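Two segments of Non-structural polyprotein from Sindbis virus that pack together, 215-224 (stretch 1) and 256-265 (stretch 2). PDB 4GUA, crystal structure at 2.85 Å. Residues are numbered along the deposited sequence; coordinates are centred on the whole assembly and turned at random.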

# COMPACT_ATOMS: atom_id res chain seq x y z
N GLY A 215 10.53 -20.68 8.50
CA GLY A 215 11.54 -19.74 8.02
C GLY A 215 12.91 -20.39 7.98
O GLY A 215 13.03 -21.61 7.89
N PHE A 216 13.96 -19.57 8.00
CA PHE A 216 15.31 -20.12 8.12
C PHE A 216 16.23 -19.24 8.96
O PHE A 216 16.20 -18.01 8.85
CB PHE A 216 15.90 -20.37 6.73
CG PHE A 216 15.82 -19.18 5.83
CD1 PHE A 216 14.69 -18.96 5.07
CD2 PHE A 216 16.88 -18.30 5.72
CE1 PHE A 216 14.61 -17.87 4.24
CE2 PHE A 216 16.80 -17.21 4.89
CZ PHE A 216 15.66 -16.99 4.14
N PRO A 217 17.09 -19.87 9.76
CA PRO A 217 17.98 -19.13 10.66
C PRO A 217 18.99 -18.32 9.86
O PRO A 217 19.19 -18.59 8.68
CB PRO A 217 18.68 -20.24 11.45
CG PRO A 217 18.64 -21.42 10.56
CD PRO A 217 17.34 -21.32 9.81
N PRO A 218 19.61 -17.32 10.49
CA PRO A 218 20.54 -16.46 9.76
C PRO A 218 21.69 -17.21 9.11
O PRO A 218 22.35 -18.03 9.74
CB PRO A 218 21.06 -15.52 10.85
CG PRO A 218 19.91 -15.42 11.82
CD PRO A 218 19.29 -16.79 11.83
N GLN A 219 21.88 -16.95 7.82
CA GLN A 219 23.06 -17.36 7.07
C GLN A 219 24.04 -16.19 7.03
O GLN A 219 23.92 -15.25 7.82
CB GLN A 219 22.66 -17.77 5.65
CG GLN A 219 21.49 -18.72 5.64
CD GLN A 219 21.76 -19.97 6.45
OE1 GLN A 219 22.65 -20.76 6.13
NE2 GLN A 219 21.03 -20.11 7.54
N ALA A 220 25.01 -16.25 6.13
CA ALA A 220 25.86 -15.09 5.86
C ALA A 220 25.00 -14.01 5.21
O ALA A 220 23.80 -14.21 4.99
CB ALA A 220 26.98 -15.48 4.93
N ARG A 221 25.60 -12.87 4.89
CA ARG A 221 24.84 -11.77 4.30
C ARG A 221 25.17 -11.57 2.82
O ARG A 221 26.33 -11.68 2.41
CB ARG A 221 25.07 -10.48 5.08
CG ARG A 221 24.45 -10.50 6.45
CD ARG A 221 24.57 -9.16 7.14
NE ARG A 221 24.30 -9.28 8.57
CZ ARG A 221 23.10 -9.18 9.13
NH1 ARG A 221 22.01 -8.97 8.38
NH2 ARG A 221 22.97 -9.30 10.45
N TYR A 222 24.15 -11.26 2.04
CA TYR A 222 24.29 -11.15 0.59
C TYR A 222 23.74 -9.81 0.15
O TYR A 222 23.01 -9.15 0.90
CB TYR A 222 23.54 -12.27 -0.10
CG TYR A 222 24.05 -13.65 0.26
CD1 TYR A 222 23.74 -14.22 1.49
CD2 TYR A 222 24.83 -14.38 -0.62
CE1 TYR A 222 24.20 -15.48 1.82
CE2 TYR A 222 25.29 -15.63 -0.30
CZ TYR A 222 24.97 -16.18 0.93
OH TYR A 222 25.43 -17.44 1.26
N ASP A 223 24.11 -9.39 -1.06
CA ASP A 223 23.56 -8.17 -1.63
C ASP A 223 22.26 -8.47 -2.37
O ASP A 223 21.47 -7.57 -2.63
CB ASP A 223 24.58 -7.53 -2.56
CG ASP A 223 25.78 -7.02 -1.81
OD1 ASP A 223 25.64 -6.64 -0.64
OD2 ASP A 223 26.88 -7.02 -2.39
N LEU A 224 22.04 -9.74 -2.67
CA LEU A 224 20.81 -10.17 -3.30
C LEU A 224 20.29 -11.45 -2.68
O LEU A 224 21.00 -12.45 -2.58
CB LEU A 224 20.99 -10.37 -4.80
CG LEU A 224 19.72 -10.78 -5.54
CD1 LEU A 224 18.64 -9.70 -5.42
CD2 LEU A 224 20.00 -11.10 -7.01
N LEU A 256 15.67 -11.00 5.55
CA LEU A 256 16.21 -9.76 6.11
C LEU A 256 17.44 -9.97 7.00
O LEU A 256 18.31 -9.10 7.07
CB LEU A 256 15.14 -8.99 6.88
CG LEU A 256 14.00 -8.43 6.04
CD1 LEU A 256 12.97 -7.79 6.93
CD2 LEU A 256 14.52 -7.41 5.02
N ASN A 257 17.51 -11.10 7.70
CA ASN A 257 18.70 -11.40 8.48
C ASN A 257 19.89 -11.66 7.57
O ASN A 257 21.03 -11.45 7.95
CB ASN A 257 18.48 -12.62 9.39
CG ASN A 257 17.45 -12.36 10.46
OD1 ASN A 257 17.34 -11.26 10.99
ND2 ASN A 257 16.67 -13.39 10.78
N CYS A 258 19.60 -12.13 6.36
CA CYS A 258 20.64 -12.51 5.41
C CYS A 258 21.00 -11.42 4.39
O CYS A 258 21.71 -11.69 3.43
CB CYS A 258 20.25 -13.79 4.70
SG CYS A 258 19.86 -15.14 5.87
N LEU A 259 20.47 -10.21 4.57
CA LEU A 259 20.63 -9.15 3.58
C LEU A 259 21.50 -7.98 4.06
O LEU A 259 21.29 -7.45 5.14
CB LEU A 259 19.25 -8.61 3.20
CG LEU A 259 19.17 -7.76 1.93
CD1 LEU A 259 19.71 -8.50 0.72
CD2 LEU A 259 17.73 -7.33 1.69
N ASN A 260 22.49 -7.59 3.25
CA ASN A 260 23.31 -6.42 3.54
C ASN A 260 22.58 -5.11 3.32
O ASN A 260 21.68 -5.04 2.48
CB ASN A 260 24.56 -6.39 2.66
CG ASN A 260 25.62 -7.35 3.11
OD1 ASN A 260 25.86 -7.51 4.32
ND2 ASN A 260 26.27 -8.00 2.16
N PRO A 261 22.98 -4.06 4.04
CA PRO A 261 22.41 -2.74 3.77
C PRO A 261 22.61 -2.33 2.31
O PRO A 261 23.62 -2.68 1.70
CB PRO A 261 23.18 -1.81 4.72
CG PRO A 261 24.25 -2.64 5.35
CD PRO A 261 23.84 -4.06 5.23
N GLY A 262 21.64 -1.62 1.75
CA GLY A 262 21.67 -1.27 0.34
C GLY A 262 21.36 -2.47 -0.54
O GLY A 262 21.41 -2.38 -1.77
N GLY A 263 21.05 -3.60 0.09
CA GLY A 263 20.79 -4.84 -0.62
C GLY A 263 19.42 -4.91 -1.26
O GLY A 263 18.58 -4.02 -1.07
N THR A 264 19.19 -5.97 -2.02
CA THR A 264 17.94 -6.15 -2.74
C THR A 264 17.33 -7.52 -2.44
O THR A 264 18.02 -8.54 -2.42
CB THR A 264 18.15 -6.00 -4.26
OG1 THR A 264 18.35 -4.61 -4.57
CG2 THR A 264 16.96 -6.53 -5.05
N LEU A 265 16.02 -7.52 -2.19
CA LEU A 265 15.26 -8.73 -1.94
C LEU A 265 14.21 -8.94 -3.01
O LEU A 265 13.32 -8.13 -3.17
CB LEU A 265 14.58 -8.63 -0.58
CG LEU A 265 13.59 -9.74 -0.24
CD1 LEU A 265 14.28 -11.07 -0.05
CD2 LEU A 265 12.84 -9.36 1.01

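The most unusual feature of this contact is a cysteine sulfur that accepts a hydrogen bond from a backbone amide. Gln219 N donates to Cys258 SG at 3.3 Å along a nearly straight path (N-H...S angle 167°). The same sulfur lies at the edge of the Phe216 ring, 3.8 Å from Phe216 CE2, so one compact, polarizable side chain meets both an amide and an aromatic rim. Cys258 is buried, and with chi1 in the m rotamer its SG also lies 3.8 Å from Gln219 CB. The CA-to-CB bond of Gln219 runs sideways and only the end of its side chain turns from the second stretch, its NE2 donating to Pro217 O at 2.6 Å within its own stretch.

Beyond the sulfur, the stretches pair as parallel strands. Tyr222 N donates to Cys258 O (2.8 Å), and Tyr222 O accepts from Asn260 N (2.9 Å), so Tyr222 brackets Leu259, its bridge partner. Both side chains lie on the same face of the sheet, where Leu259 CD1 reaches within 3.4 Å of Tyr222 O. Cys258 O also receives a CA-H...O contact from Arg221 CA at 3.2 Å.

The second stretch then turns through a type II beta turn from Asn260 to Gly263, with Gly262 supplying the positive phi that glycine readily adopts. Pairing resumes where Thr264 N donates to Asp223 O (2.9 Å). A CB on Gly263 would clash with Asn260 O, at 2.5 Å. Leu224 and Thr264 share the other face, and Leu224 CD1 packs 3.6 Å from Thr264 CG2.

Polar side chains flank this backbone ladder. Asn260 points toward the first stretch, and its ND2 donates to Asp223 OD1 at 3.2 Å, amide matched to carboxylate. Arg221 extends along the second stretch, placing NH1 2.7 Å from Asn257 O; the carbonyl lies over a guanidinium face, an angle too poor for a hydrogen bond. Together the stretches bury 694 Å².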